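Putative O-GlcNAcase nagJ (Clostridium perfringens, PDB 6PV5) probably cleaves N-acetylhexosamine glycosides as a family 84 glycoside hydrolase, this chain being the piece that holds the N-terminal, catalytic and helical post-catalytic regions. Local coordinates at residues 145-150 against 157-162; 209-214 against 448-453; 367-372 against 430-435; 511-514 against 519-522; 540-545 against 557-562. All coordinates share one frame; numbering follows the deposited sequence.

Contacts 1, 2 and 3 are buried, whereas contacts 4 and 5, in the helical post-catalytic region, are only partly so. Contact 1 packs a helix on the sheet of the N-terminal domain; contacts 2 and 3 belong to the (beta/alpha)8 barrel, the first between outer helices and the second between strands. A salt bridge from Lys160 to Glu214 joins contacts 1 and 2, and Phe434 of contact 3 packs on Gly452 of contact 2. Contacts 4 and 5 share helix 521-544, their centres about 31 Å apart. Contact 1 is wholly aliphatic, while contacts 2 and 3 add methionine and an aromatic ring; the outer two have lysine or arginine at their margins, and contact 5 a bridging water.

Contact 1. Residues 145-150 against 157-162; sequences IVIRGN and YGVKSL
Where Ile147 packs on Gly158, Val159 and Leu162, no ring takes part: the one aromatic side chain of the two segments, Tyr157, leads away from the strand, and its ring meets that of Trp457 with the planes at about 90°. The contact is a strand-to-helix layer of the alpha/beta N-terminal domain, which matches the family 20 domain 2 type. Strand 144-149 leads through a short turn into helix 152-163, which folds back over the sheet; the axes of the two short segments approach to 8.3 Å with their directions 145° apart.

Ile147 does the touching from the strand, with two of its branches. CG1 lies beside the backbone N (chi1 -57°), which places CG2 anti to that N and over the helix backbone, 4.1 Å from Gly158 C. Since Gly158 carries no side chain, the backbones come close here, the CA atoms of Ile147 and Gly158 being 5.8 Å apart. The same CG2 meets Val159 CG2 at 4.0 Å, the two side chains slanting past each other. Leu134 of the adjacent strand also touches Ile147, while Leu77 and Met81 of helix 72-82 pack against Val159, and Met81 reaches Leu162 as well. At the far end of the isoleucine, its side chain runs at about a right angle to that of Leu162, with Ile147 CD1 3.8 Å from Leu162 CD2.

Contact 2. Residues 209-214 against 448-453; sequences IKMYGE and STLTGA
Met211 lies against Thr449 and Leu450 where two outer helices of the (beta/alpha)8 barrel run side by side. Helix 202-214 follows the first barrel strand and helix 446-457 the eighth, so the contact closes the ring of helices around the catalytic barrel. The axes of the short segments point much the same way, crossing at -34° with a closest approach of 10.8 Å.

The apolar part is carried by the methionine. Its CG is anti to the backbone N (chi1 -177°), and the chain stays extended as far as the sulfur before bending at the last torsion. Met211 SD rests 4.1 Å from Leu450 CD2, which also touches the methionine CG, while the bend turns Met211 CE to Thr449 CG2, again at 4.1 Å. Ala471, Ile474 and Ile475 of helix 464-476 pack on Leu450 as well.

The aromatic part is slighter. Tyr212 CE1 approaches Thr449 CG2 to 4.4 Å at an oblique angle, and one ring face has Ile209 N above it, offset to the rim. Val191 of the first barrel strand touches both Tyr212 and Thr449, which places this corner of the contact directly on the barrel wall.

The hydroxyls of these two residues find partners one turn back along the chain: Tyr212 OH bonds to Gln208 OE1, and Thr449 OG1 to Ser445 O. Ser448 O takes two donors, Gly452 N at 3.0 Å and Thr451 OG1 at 2.7 Å, the hydroxyl oxygen lying 15° from the carbonyl plane.

Contact 3. Residues 367-372 against 430-435; sequences DIEVMW and EVSGFI. With EDO (1,2-ethanediol), chain D.
Met371 and Ile435 meet at about a right angle, one of two apolar groupings in this contact. The methionine CG sits beside the backbone N (chi1 -68°) and its chain bends only at the last torsion, which leaves the CG-SD bond against the end of the isoleucine. Ile435 CD1 is 3.6 Å from Met371 CG and nominally 3.2 Å from Met371 SD, a value so short that the exact placing of these atoms is doubtful. In the other, Val431 CG2 comes at the six-membered end of the indole of Trp372, near the ring plane, 3.9 Å from Trp372 CH2.

The segments belong to the sixth and eighth strands of the (beta/alpha)8 barrel, with strand 399-403 lying between them, so their side chains meet without direct strand pairing. Helix 385-395 packs on the Trp372 and Val431 pair through Val391 and Ala388. Met371 touches Ile336 of the fifth strand, and its side chain is about 11 Å from that of Asp305, the predicted proton donor.

Polar groups come near at the other end of strand 369-372. Glu369 OE1 is 4.0 Å from Ser432 OG, but Glu369 OE2 forms a salt bridge with Lys187, and Ser432 OG a weak hydrogen bond with Met399 O. Glu430 OE1 accepts from O2 of an ethanediol, probably from the crystallisation liquor, at 2.9 Å, and also from Ser392 OG.

Contact 4. Residues 511-514 against 519-522; sequences WEKW and DISL
Ile520 presses one branch against Lys513 and another against Trp514, and has the largest area buried of the residues in this contact. It stands at the N-cap position of helix 521-544, just after the turn from helix 501-515, so the contact closes the end of a helical hairpin in the post-catalytic region. CG1 lies between the backbone N and the carbonyl carbon (chi1 51°), a conformation that sends CD1 to the indole while CG2 reaches the lysine. Ile520 CD1 comes to 3.5 Å from Trp514 CE3, at the ring edge and near its plane.

Lys513 offers the base of its side chain: Lys513 CB is 3.5 Å from Ile520 CG2. Beyond CG the chain is fully extended and runs past the turn, with Lys513 CD 4.2 Å from Asp519 O, and its amino group ends in a salt bridge to Glu523 of the following helix.

Trp514 is wedged among several partners. One face has Trp511 CZ3 3.7 Å above it, offset to the rim, while Trp514 CD1 lies in the plane of the Trp511 ring, at its edge. Leu575, Ile578 and Val579 of helix 548-579 touch the indole too.

The Ser521 hydroxyl donates to the Asp519 carboxylate, 2.6 Å from Ser521 OG to Asp519 OD1, and Ser521 N binds Asp519 OD2 weakly at 3.3 Å. The chemistry is thus divided: Ile520 is buried between the lysine base and the indole edge, while the charged lysine end is kept at the margin, where pairing with Glu523 would tie the two helices together electrostatically.

Contact 5. Residues 540-545 against 557-562; sequences KLRSNL and HLSKFE
The helical segments bearing Leu541 and Leu558 run roughly antiparallel, their directions 148° apart and their axes 11.3 Å at closest approach. Arg542 and Leu558 are the facing residues, with CA atoms 8.4 Å apart, and Leu545 leaves the helical conformation as the chain turns into the second helix.

Leu541 and Leu558 form the apolar part, crossing at about a right angle, with Leu541 CD1 3.7 Å from Leu558 CD2. With CG trans to the main-chain nitrogen (chi1 -171°) and a bend at the third torsion, Arg542 brings its guanidinium obliquely against Leu558 CB and to Ser559, Arg542 NH2 lying 3.5 Å from Ser559 OG. A water at the guanidinium edge, in its plane, accepts from Arg542 NH2 at 3.0 Å and donates to Glu562 OE1 at 2.6 Å, in place of a direct salt bridge; the opposite charges probably still attract weakly, with Arg542 NH1 5.0 Å from Glu562 OE1. Asp555, a turn before Ser559, holds Arg542 NE by a salt bridge and takes Ser559 OG on its carbonyl.

Helices 521-544 and 548-579 form an antiparallel hairpin here, and helix 480-487 packs alongside, with Glu482 touching Leu541 and Phe486 touching Leu558.

Contact 1. Residues 145-150 against 157-162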
# COMPACT_ATOMS: atom_id res chain seq x y z
N ILE A 145 28.37 -9.67 11.25
CA ILE A 145 27.15 -9.24 10.59
C ILE A 145 27.39 -7.85 9.99
O ILE A 145 27.74 -6.93 10.71
CB ILE A 145 25.96 -9.28 11.57
N VAL A 146 27.19 -7.72 8.67
CA VAL A 146 27.49 -6.49 7.95
C VAL A 146 26.20 -5.86 7.41
O VAL A 146 25.39 -6.55 6.79
CB VAL A 146 28.50 -6.73 6.80
CG1 VAL A 146 28.72 -5.47 5.96
CG2 VAL A 146 29.82 -7.29 7.30
N ILE A 147 26.05 -4.55 7.63
CA ILE A 147 24.94 -3.73 7.17
C ILE A 147 25.48 -2.57 6.34
O ILE A 147 25.71 -1.48 6.86
CB ILE A 147 24.13 -3.22 8.39
CG1 ILE A 147 23.62 -4.37 9.26
CG2 ILE A 147 22.99 -2.30 7.96
CD1 ILE A 147 23.08 -3.92 10.60
N ARG A 148 25.66 -2.80 5.03
CA ARG A 148 26.24 -1.79 4.15
C ARG A 148 25.19 -1.25 3.17
O ARG A 148 24.80 -1.94 2.23
CB ARG A 148 27.46 -2.34 3.39
CG ARG A 148 28.34 -1.25 2.77
CD ARG A 148 29.01 -1.64 1.46
N GLY A 149 24.78 -0.00 3.39
CA GLY A 149 23.88 0.68 2.48
C GLY A 149 24.63 1.34 1.33
O GLY A 149 25.86 1.37 1.34
N ASN A 150 23.89 1.85 0.35
CA ASN A 150 24.45 2.72 -0.68
C ASN A 150 24.25 4.16 -0.24
O ASN A 150 24.69 5.07 -0.93
CB ASN A 150 23.78 2.54 -2.04
CG ASN A 150 24.03 1.20 -2.67
OD1 ASN A 150 24.72 0.35 -2.12
ND2 ASN A 150 23.46 0.99 -3.85
N TYR A 157 17.18 0.68 5.89
CA TYR A 157 16.45 -0.47 5.37
C TYR A 157 17.21 -1.77 5.64
O TYR A 157 16.61 -2.83 5.78
CB TYR A 157 16.17 -0.36 3.87
CG TYR A 157 15.19 0.72 3.48
CD1 TYR A 157 14.28 1.22 4.40
CD2 TYR A 157 15.19 1.25 2.20
CE1 TYR A 157 13.40 2.23 4.07
CE2 TYR A 157 14.29 2.24 1.84
CZ TYR A 157 13.39 2.73 2.77
OH TYR A 157 12.53 3.73 2.42
N GLY A 158 18.55 -1.68 5.67
CA GLY A 158 19.37 -2.83 6.02
C GLY A 158 19.04 -3.33 7.42
O GLY A 158 18.94 -4.53 7.64
N VAL A 159 18.85 -2.37 8.34
CA VAL A 159 18.55 -2.68 9.73
C VAL A 159 17.12 -3.20 9.86
O VAL A 159 16.85 -4.09 10.67
CB VAL A 159 18.79 -1.46 10.64
CG1 VAL A 159 18.41 -1.77 12.08
CG2 VAL A 159 20.22 -0.95 10.56
N LYS A 160 16.19 -2.62 9.09
CA LYS A 160 14.81 -3.08 9.06
C LYS A 160 14.77 -4.54 8.62
O LYS A 160 14.00 -5.33 9.16
CB LYS A 160 13.94 -2.21 8.14
CG LYS A 160 13.65 -0.81 8.64
CD LYS A 160 12.86 -0.83 9.93
CE LYS A 160 12.48 0.55 10.40
NZ LYS A 160 11.49 0.47 11.51
N SER A 161 15.63 -4.90 7.66
CA SER A 161 15.70 -6.29 7.22
C SER A 161 16.36 -7.14 8.30
O SER A 161 15.98 -8.30 8.47
CB SER A 161 16.40 -6.44 5.91
OG SER A 161 15.61 -5.90 4.85
N LEU A 162 17.34 -6.57 9.01
CA LEU A 162 17.99 -7.30 10.09
C LEU A 162 16.96 -7.61 11.18
O LEU A 162 16.90 -8.74 11.63
CB LEU A 162 19.20 -6.54 10.66
CG LEU A 162 19.95 -7.28 11.77
CD1 LEU A 162 20.65 -8.54 11.25
CD2 LEU A 162 20.91 -6.38 12.54

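Contact 2. Residues 209-214 against 448-453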
# COMPACT_ATOMS: atom_id res chain seq x y z
N ILE A 209 2.71 6.15 9.27
CA ILE A 209 4.08 6.51 8.91
C ILE A 209 5.08 5.48 9.43
O ILE A 209 6.00 5.09 8.71
CB ILE A 209 4.43 7.94 9.35
CG1 ILE A 209 3.68 8.97 8.51
CG2 ILE A 209 5.94 8.16 9.30
CD1 ILE A 209 3.57 10.33 9.16
N LYS A 210 4.90 5.02 10.67
CA LYS A 210 5.82 4.05 11.25
C LYS A 210 5.77 2.75 10.45
O LYS A 210 6.79 2.07 10.30
CB LYS A 210 5.50 3.76 12.72
N MET A 211 4.57 2.38 9.99
CA MET A 211 4.41 1.14 9.24
C MET A 211 5.15 1.26 7.90
O MET A 211 5.73 0.29 7.42
CB MET A 211 2.92 0.82 9.00
CG MET A 211 2.73 -0.49 8.28
SD MET A 211 0.99 -0.84 7.87
CE MET A 211 0.73 0.22 6.45
N TYR A 212 5.12 2.45 7.29
CA TYR A 212 5.79 2.66 6.01
C TYR A 212 7.29 2.41 6.09
O TYR A 212 7.85 1.71 5.24
CB TYR A 212 5.51 4.06 5.48
CG TYR A 212 4.05 4.40 5.37
CD1 TYR A 212 3.07 3.41 5.29
CD2 TYR A 212 3.63 5.72 5.32
CE1 TYR A 212 1.73 3.73 5.20
CE2 TYR A 212 2.29 6.05 5.23
CZ TYR A 212 1.33 5.05 5.16
OH TYR A 212 -0.00 5.37 5.07
N GLY A 213 7.93 2.95 7.14
CA GLY A 213 9.36 2.77 7.37
C GLY A 213 9.70 1.32 7.66
O GLY A 213 10.74 0.81 7.23
N GLU A 214 8.80 0.65 8.38
CA GLU A 214 8.97 -0.76 8.70
C GLU A 214 9.06 -1.60 7.42
O GLU A 214 9.78 -2.61 7.40
CB GLU A 214 7.84 -1.22 9.61
CG GLU A 214 8.12 -2.56 10.27
CD GLU A 214 9.05 -2.53 11.48
OE1 GLU A 214 9.07 -3.54 12.22
OE2 GLU A 214 9.74 -1.51 11.68
N SER A 448 -3.84 -4.48 2.29
CA SER A 448 -3.63 -4.14 0.90
C SER A 448 -2.38 -3.28 0.75
O SER A 448 -1.55 -3.55 -0.11
CB SER A 448 -4.85 -3.47 0.30
OG SER A 448 -6.00 -4.29 0.51
N THR A 449 -2.25 -2.25 1.61
CA THR A 449 -1.11 -1.34 1.59
C THR A 449 0.22 -2.09 1.69
O THR A 449 1.19 -1.72 1.02
CB THR A 449 -1.23 -0.24 2.65
OG1 THR A 449 -2.50 0.40 2.47
CG2 THR A 449 -0.17 0.82 2.48
N LEU A 450 0.29 -3.13 2.52
CA LEU A 450 1.53 -3.86 2.68
C LEU A 450 1.86 -4.65 1.42
O LEU A 450 3.03 -4.82 1.09
CB LEU A 450 1.44 -4.81 3.88
CG LEU A 450 1.51 -4.14 5.25
CD1 LEU A 450 1.12 -5.14 6.33
CD2 LEU A 450 2.90 -3.58 5.52
N THR A 451 0.83 -5.19 0.73
CA THR A 451 1.10 -5.89 -0.52
C THR A 451 1.62 -4.86 -1.52
O THR A 451 2.47 -5.19 -2.35
CB THR A 451 -0.09 -6.72 -1.05
OG1 THR A 451 -1.16 -5.85 -1.40
CG2 THR A 451 -0.59 -7.76 -0.07
N GLY A 452 1.12 -3.63 -1.40
CA GLY A 452 1.60 -2.50 -2.18
C GLY A 452 3.08 -2.18 -1.90
O GLY A 452 3.82 -1.83 -2.82
N ALA A 453 3.49 -2.31 -0.63
CA ALA A 453 4.89 -2.12 -0.24
C ALA A 453 5.77 -3.17 -0.91
O ALA A 453 6.89 -2.87 -1.32
CB ALA A 453 5.04 -2.19 1.26

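Contact 3. Residues 367-372 against 430-435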
# COMPACT_ATOMS: atom_id res chain seq x y z
N ASP A 367 11.70 17.09 -15.47
CA ASP A 367 12.12 16.60 -14.16
C ASP A 367 10.99 16.74 -13.14
O ASP A 367 11.18 16.43 -11.96
CB ASP A 367 13.47 17.20 -13.75
CG ASP A 367 13.44 18.70 -13.49
OD1 ASP A 367 12.38 19.33 -13.76
OD2 ASP A 367 14.47 19.23 -13.03
N ILE A 368 9.82 17.22 -13.58
CA ILE A 368 8.63 17.25 -12.74
C ILE A 368 7.92 15.90 -12.88
O ILE A 368 7.70 15.45 -13.99
CB ILE A 368 7.71 18.42 -13.11
CG1 ILE A 368 8.39 19.78 -12.85
CG2 ILE A 368 6.37 18.29 -12.38
CD1 ILE A 368 7.65 20.97 -13.45
N GLU A 369 7.56 15.29 -11.74
CA GLU A 369 6.93 13.99 -11.68
C GLU A 369 5.43 14.16 -11.93
O GLU A 369 4.86 15.16 -11.49
CB GLU A 369 7.22 13.32 -10.33
CG GLU A 369 8.70 13.34 -9.97
CD GLU A 369 9.55 12.33 -10.73
OE1 GLU A 369 9.04 11.73 -11.72
OE2 GLU A 369 10.71 12.12 -10.33
N VAL A 370 4.84 13.22 -12.69
CA VAL A 370 3.44 13.26 -13.09
C VAL A 370 2.76 11.94 -12.73
O VAL A 370 3.22 10.87 -13.14
CB VAL A 370 3.25 13.59 -14.58
CG1 VAL A 370 1.78 13.69 -14.96
CG2 VAL A 370 3.93 14.90 -14.96
N MET A 371 1.65 12.06 -11.99
CA MET A 371 0.85 10.94 -11.52
C MET A 371 -0.32 10.72 -12.47
O MET A 371 -0.89 11.67 -13.00
CB MET A 371 0.33 11.18 -10.09
CG MET A 371 1.48 11.19 -9.07
SD MET A 371 1.00 11.38 -7.31
CE MET A 371 0.22 12.99 -7.26
N TRP A 372 -0.64 9.45 -12.70
CA TRP A 372 -1.87 9.14 -13.42
C TRP A 372 -2.45 7.86 -12.83
O TRP A 372 -1.76 7.17 -12.07
CB TRP A 372 -1.58 9.07 -14.94
CG TRP A 372 -1.57 7.72 -15.58
CD1 TRP A 372 -2.43 7.28 -16.56
CD2 TRP A 372 -0.60 6.66 -15.41
NE1 TRP A 372 -2.07 6.02 -16.98
CE2 TRP A 372 -0.97 5.61 -16.28
CE3 TRP A 372 0.53 6.49 -14.59
CZ2 TRP A 372 -0.26 4.41 -16.36
CZ3 TRP A 372 1.23 5.31 -14.67
CH2 TRP A 372 0.85 4.28 -15.54
N GLU A 430 8.39 1.66 -17.30
CA GLU A 430 7.76 2.89 -17.77
C GLU A 430 7.31 3.78 -16.60
O GLU A 430 6.82 4.90 -16.81
CB GLU A 430 6.59 2.58 -18.70
CG GLU A 430 6.98 1.89 -20.00
CD GLU A 430 8.02 2.61 -20.85
OE1 GLU A 430 8.01 3.87 -20.89
OE2 GLU A 430 8.87 1.92 -21.47
N VAL A 431 7.45 3.27 -15.38
CA VAL A 431 6.83 3.89 -14.22
C VAL A 431 7.86 3.93 -13.10
O VAL A 431 8.44 2.89 -12.77
CB VAL A 431 5.55 3.10 -13.81
CG1 VAL A 431 4.92 3.66 -12.53
CG2 VAL A 431 4.52 3.09 -14.93
N SER A 432 8.05 5.11 -12.49
CA SER A 432 9.09 5.32 -11.49
C SER A 432 8.50 5.45 -10.09
O SER A 432 9.24 5.46 -9.10
CB SER A 432 9.86 6.59 -11.82
OG SER A 432 8.97 7.70 -11.86
N GLY A 433 7.18 5.63 -10.00
CA GLY A 433 6.53 5.78 -8.71
C GLY A 433 5.26 4.93 -8.60
O GLY A 433 4.48 4.84 -9.54
N PHE A 434 5.09 4.32 -7.43
CA PHE A 434 3.87 3.60 -7.10
C PHE A 434 3.23 4.19 -5.83
O PHE A 434 3.86 4.26 -4.78
CB PHE A 434 4.17 2.10 -7.00
CG PHE A 434 2.95 1.29 -6.65
CD1 PHE A 434 1.86 1.26 -7.51
CD2 PHE A 434 2.89 0.56 -5.47
CE1 PHE A 434 0.73 0.52 -7.19
CE2 PHE A 434 1.75 -0.16 -5.15
CZ PHE A 434 0.67 -0.18 -6.00
N ILE A 435 1.98 4.64 -5.96
CA ILE A 435 1.29 5.36 -4.90
C ILE A 435 -0.05 4.69 -4.62
O ILE A 435 -0.90 4.58 -5.50
CB ILE A 435 1.09 6.83 -5.33
CG1 ILE A 435 2.41 7.49 -5.72
CG2 ILE A 435 0.36 7.61 -4.25
CD1 ILE A 435 2.26 8.45 -6.87
C1 EDO D . 10.41 7.75 -21.57
O1 EDO D . 9.74 7.50 -22.80
C2 EDO D . 10.01 6.86 -20.44
O2 EDO D . 10.37 5.49 -20.59

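Contact 4. Residues 511-514 against 519-522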
# COMPACT_ATOMS: atom_id res chain seq x y z
N TRP A 511 -24.38 -25.25 -11.02
CA TRP A 511 -25.62 -24.89 -11.69
C TRP A 511 -25.78 -25.62 -13.01
O TRP A 511 -26.91 -25.90 -13.41
CB TRP A 511 -25.81 -23.38 -11.86
CG TRP A 511 -26.18 -22.68 -10.58
CD1 TRP A 511 -25.55 -21.59 -10.04
CD2 TRP A 511 -27.25 -23.02 -9.68
NE1 TRP A 511 -26.17 -21.22 -8.87
CE2 TRP A 511 -27.21 -22.09 -8.62
CE3 TRP A 511 -28.24 -24.01 -9.67
CZ2 TRP A 511 -28.12 -22.13 -7.56
CZ3 TRP A 511 -29.13 -24.07 -8.61
CH2 TRP A 511 -29.07 -23.13 -7.58
N GLU A 512 -24.67 -25.90 -13.70
CA GLU A 512 -24.69 -26.62 -14.96
C GLU A 512 -25.15 -28.06 -14.71
O GLU A 512 -25.99 -28.58 -15.43
CB GLU A 512 -23.30 -26.62 -15.61
CG GLU A 512 -22.91 -25.30 -16.23
CD GLU A 512 -23.35 -25.10 -17.67
OE1 GLU A 512 -23.04 -25.97 -18.51
OE2 GLU A 512 -23.99 -24.05 -17.95
N LYS A 513 -24.59 -28.70 -13.68
CA LYS A 513 -24.94 -30.06 -13.30
C LYS A 513 -26.40 -30.14 -12.83
O LYS A 513 -27.09 -31.11 -13.10
CB LYS A 513 -24.00 -30.57 -12.22
CG LYS A 513 -22.58 -30.82 -12.72
CD LYS A 513 -21.61 -31.25 -11.65
CE LYS A 513 -20.18 -31.24 -12.18
NZ LYS A 513 -19.24 -31.82 -11.20
N TRP A 514 -26.83 -29.11 -12.11
CA TRP A 514 -28.17 -29.06 -11.55
C TRP A 514 -29.16 -29.05 -12.70
O TRP A 514 -30.09 -29.83 -12.69
CB TRP A 514 -28.32 -27.84 -10.65
CG TRP A 514 -29.70 -27.64 -10.10
CD1 TRP A 514 -30.68 -26.82 -10.59
CD2 TRP A 514 -30.24 -28.25 -8.92
NE1 TRP A 514 -31.79 -26.88 -9.78
CE2 TRP A 514 -31.55 -27.76 -8.76
CE3 TRP A 514 -29.74 -29.17 -7.99
CZ2 TRP A 514 -32.38 -28.16 -7.71
CZ3 TRP A 514 -30.54 -29.54 -6.93
CH2 TRP A 514 -31.85 -29.05 -6.80
N ASP A 519 -25.51 -35.57 -10.36
CA ASP A 519 -25.25 -35.59 -8.93
C ASP A 519 -24.29 -34.45 -8.56
O ASP A 519 -23.30 -34.23 -9.25
CB ASP A 519 -24.60 -36.91 -8.50
CG ASP A 519 -24.31 -36.94 -7.01
OD1 ASP A 519 -25.28 -36.97 -6.24
OD2 ASP A 519 -23.12 -36.88 -6.64
N ILE A 520 -24.59 -33.74 -7.47
CA ILE A 520 -23.86 -32.52 -7.16
C ILE A 520 -23.29 -32.61 -5.75
O ILE A 520 -23.00 -31.57 -5.15
CB ILE A 520 -24.73 -31.26 -7.35
CG1 ILE A 520 -26.06 -31.37 -6.62
CG2 ILE A 520 -24.91 -30.94 -8.82
CD1 ILE A 520 -26.73 -30.04 -6.37
N SER A 521 -23.12 -33.84 -5.26
CA SER A 521 -22.72 -34.14 -3.89
C SER A 521 -21.37 -33.53 -3.54
O SER A 521 -21.22 -33.00 -2.45
CB SER A 521 -22.70 -35.63 -3.63
OG SER A 521 -23.88 -36.21 -4.15
N LEU A 522 -20.40 -33.67 -4.44
CA LEU A 522 -19.05 -33.17 -4.19
C LEU A 522 -19.08 -31.64 -4.04
O LEU A 522 -18.42 -31.10 -3.17
CB LEU A 522 -18.15 -33.62 -5.34
CG LEU A 522 -16.78 -32.94 -5.38
CD1 LEU A 522 -15.90 -33.40 -4.22
CD2 LEU A 522 -16.09 -33.18 -6.72

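Contact 5. Residues 540-545 against 557-562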
# COMPACT_ATOMS: atom_id res chain seq x y z
N LYS A 540 -14.45 -16.24 16.42
CA LYS A 540 -13.05 -16.47 16.76
C LYS A 540 -12.25 -15.18 16.57
O LYS A 540 -11.35 -14.89 17.36
CB LYS A 540 -12.38 -17.54 15.89
CG LYS A 540 -12.86 -18.98 16.04
CD LYS A 540 -12.45 -19.76 14.79
CE LYS A 540 -13.13 -21.10 14.60
NZ LYS A 540 -12.55 -22.15 15.46
N LEU A 541 -12.55 -14.44 15.49
CA LEU A 541 -11.87 -13.16 15.28
C LEU A 541 -12.29 -12.15 16.35
O LEU A 541 -11.45 -11.39 16.83
CB LEU A 541 -12.17 -12.64 13.88
CG LEU A 541 -11.44 -13.41 12.77
CD1 LEU A 541 -12.06 -13.08 11.42
CD2 LEU A 541 -9.95 -13.07 12.80
N ARG A 542 -13.58 -12.14 16.73
CA ARG A 542 -14.01 -11.14 17.69
C ARG A 542 -13.33 -11.41 19.04
O ARG A 542 -12.98 -10.49 19.78
CB ARG A 542 -15.54 -11.07 17.80
CG ARG A 542 -16.04 -9.89 18.63
CD ARG A 542 -17.55 -9.88 18.61
NE ARG A 542 -18.11 -9.82 17.27
CZ ARG A 542 -18.69 -10.82 16.59
NH1 ARG A 542 -18.79 -12.03 17.12
NH2 ARG A 542 -19.15 -10.59 15.37
N SER A 543 -13.06 -12.69 19.28
CA SER A 543 -12.44 -13.09 20.52
C SER A 543 -10.92 -12.84 20.54
O SER A 543 -10.39 -12.44 21.57
CB SER A 543 -12.80 -14.52 20.84
OG SER A 543 -11.94 -15.00 21.84
N ASN A 544 -10.22 -13.08 19.42
CA ASN A 544 -8.77 -13.24 19.46
C ASN A 544 -8.00 -12.24 18.61
O ASN A 544 -6.79 -12.16 18.71
CB ASN A 544 -8.35 -14.64 19.01
CG ASN A 544 -8.92 -15.69 19.94
OD1 ASN A 544 -8.83 -15.54 21.15
ND2 ASN A 544 -9.59 -16.69 19.38
N LEU A 545 -8.67 -11.48 17.74
CA LEU A 545 -7.89 -10.56 16.91
C LEU A 545 -7.27 -9.46 17.79
O LEU A 545 -8.00 -8.72 18.46
CB LEU A 545 -8.81 -9.99 15.83
CG LEU A 545 -8.12 -9.25 14.69
CD1 LEU A 545 -7.20 -10.17 13.88
CD2 LEU A 545 -9.19 -8.63 13.79
N HIS A 557 -19.29 -6.22 9.26
CA HIS A 557 -18.97 -7.13 8.18
C HIS A 557 -18.90 -8.57 8.69
O HIS A 557 -19.42 -9.47 8.04
CB HIS A 557 -17.68 -6.69 7.46
CG HIS A 557 -17.88 -5.38 6.78
ND1 HIS A 557 -17.82 -4.17 7.46
CD2 HIS A 557 -18.20 -5.07 5.51
CE1 HIS A 557 -18.09 -3.18 6.64
NE2 HIS A 557 -18.29 -3.70 5.42
N LEU A 558 -18.25 -8.76 9.84
CA LEU A 558 -18.09 -10.08 10.42
C LEU A 558 -19.44 -10.68 10.81
O LEU A 558 -19.66 -11.87 10.65
CB LEU A 558 -17.20 -9.96 11.66
CG LEU A 558 -15.70 -9.74 11.40
CD1 LEU A 558 -15.03 -9.32 12.70
CD2 LEU A 558 -15.03 -11.00 10.88
N SER A 559 -20.35 -9.85 11.36
CA SER A 559 -21.67 -10.30 11.77
C SER A 559 -22.47 -10.75 10.56
O SER A 559 -23.14 -11.77 10.61
CB SER A 559 -22.41 -9.21 12.54
OG SER A 559 -21.62 -8.79 13.64
N LYS A 560 -22.41 -9.94 9.49
CA LYS A 560 -23.09 -10.27 8.25
C LYS A 560 -22.51 -11.57 7.68
O LYS A 560 -23.26 -12.39 7.15
CB LYS A 560 -23.01 -9.13 7.23
CG LYS A 560 -23.87 -9.36 6.00
CD LYS A 560 -24.30 -8.12 5.31
CE LYS A 560 -25.20 -8.40 4.13
NZ LYS A 560 -25.64 -7.12 3.52
N PHE A 561 -21.19 -11.75 7.83
CA PHE A 561 -20.50 -12.90 7.26
C PHE A 561 -21.00 -14.19 7.91
O PHE A 561 -21.17 -15.19 7.23
CB PHE A 561 -19.00 -12.80 7.55
CG PHE A 561 -18.07 -13.72 6.80
CD1 PHE A 561 -17.86 -13.58 5.43
CD2 PHE A 561 -17.31 -14.66 7.48
CE1 PHE A 561 -16.95 -14.39 4.76
CE2 PHE A 561 -16.39 -15.46 6.81
CZ PHE A 561 -16.20 -15.32 5.45
N GLU A 562 -21.25 -14.15 9.22
CA GLU A 562 -21.78 -15.28 9.95
C GLU A 562 -23.15 -15.68 9.42
O GLU A 562 -23.42 -16.87 9.26
CB GLU A 562 -21.88 -14.97 11.45
CG GLU A 562 -22.18 -16.21 12.28
CD GLU A 562 -22.23 -16.00 13.78
OE1 GLU A 562 -21.30 -15.39 14.34
OE2 GLU A 562 -23.20 -16.46 14.39
O HOH W 1 -20.88 -12.87 14.55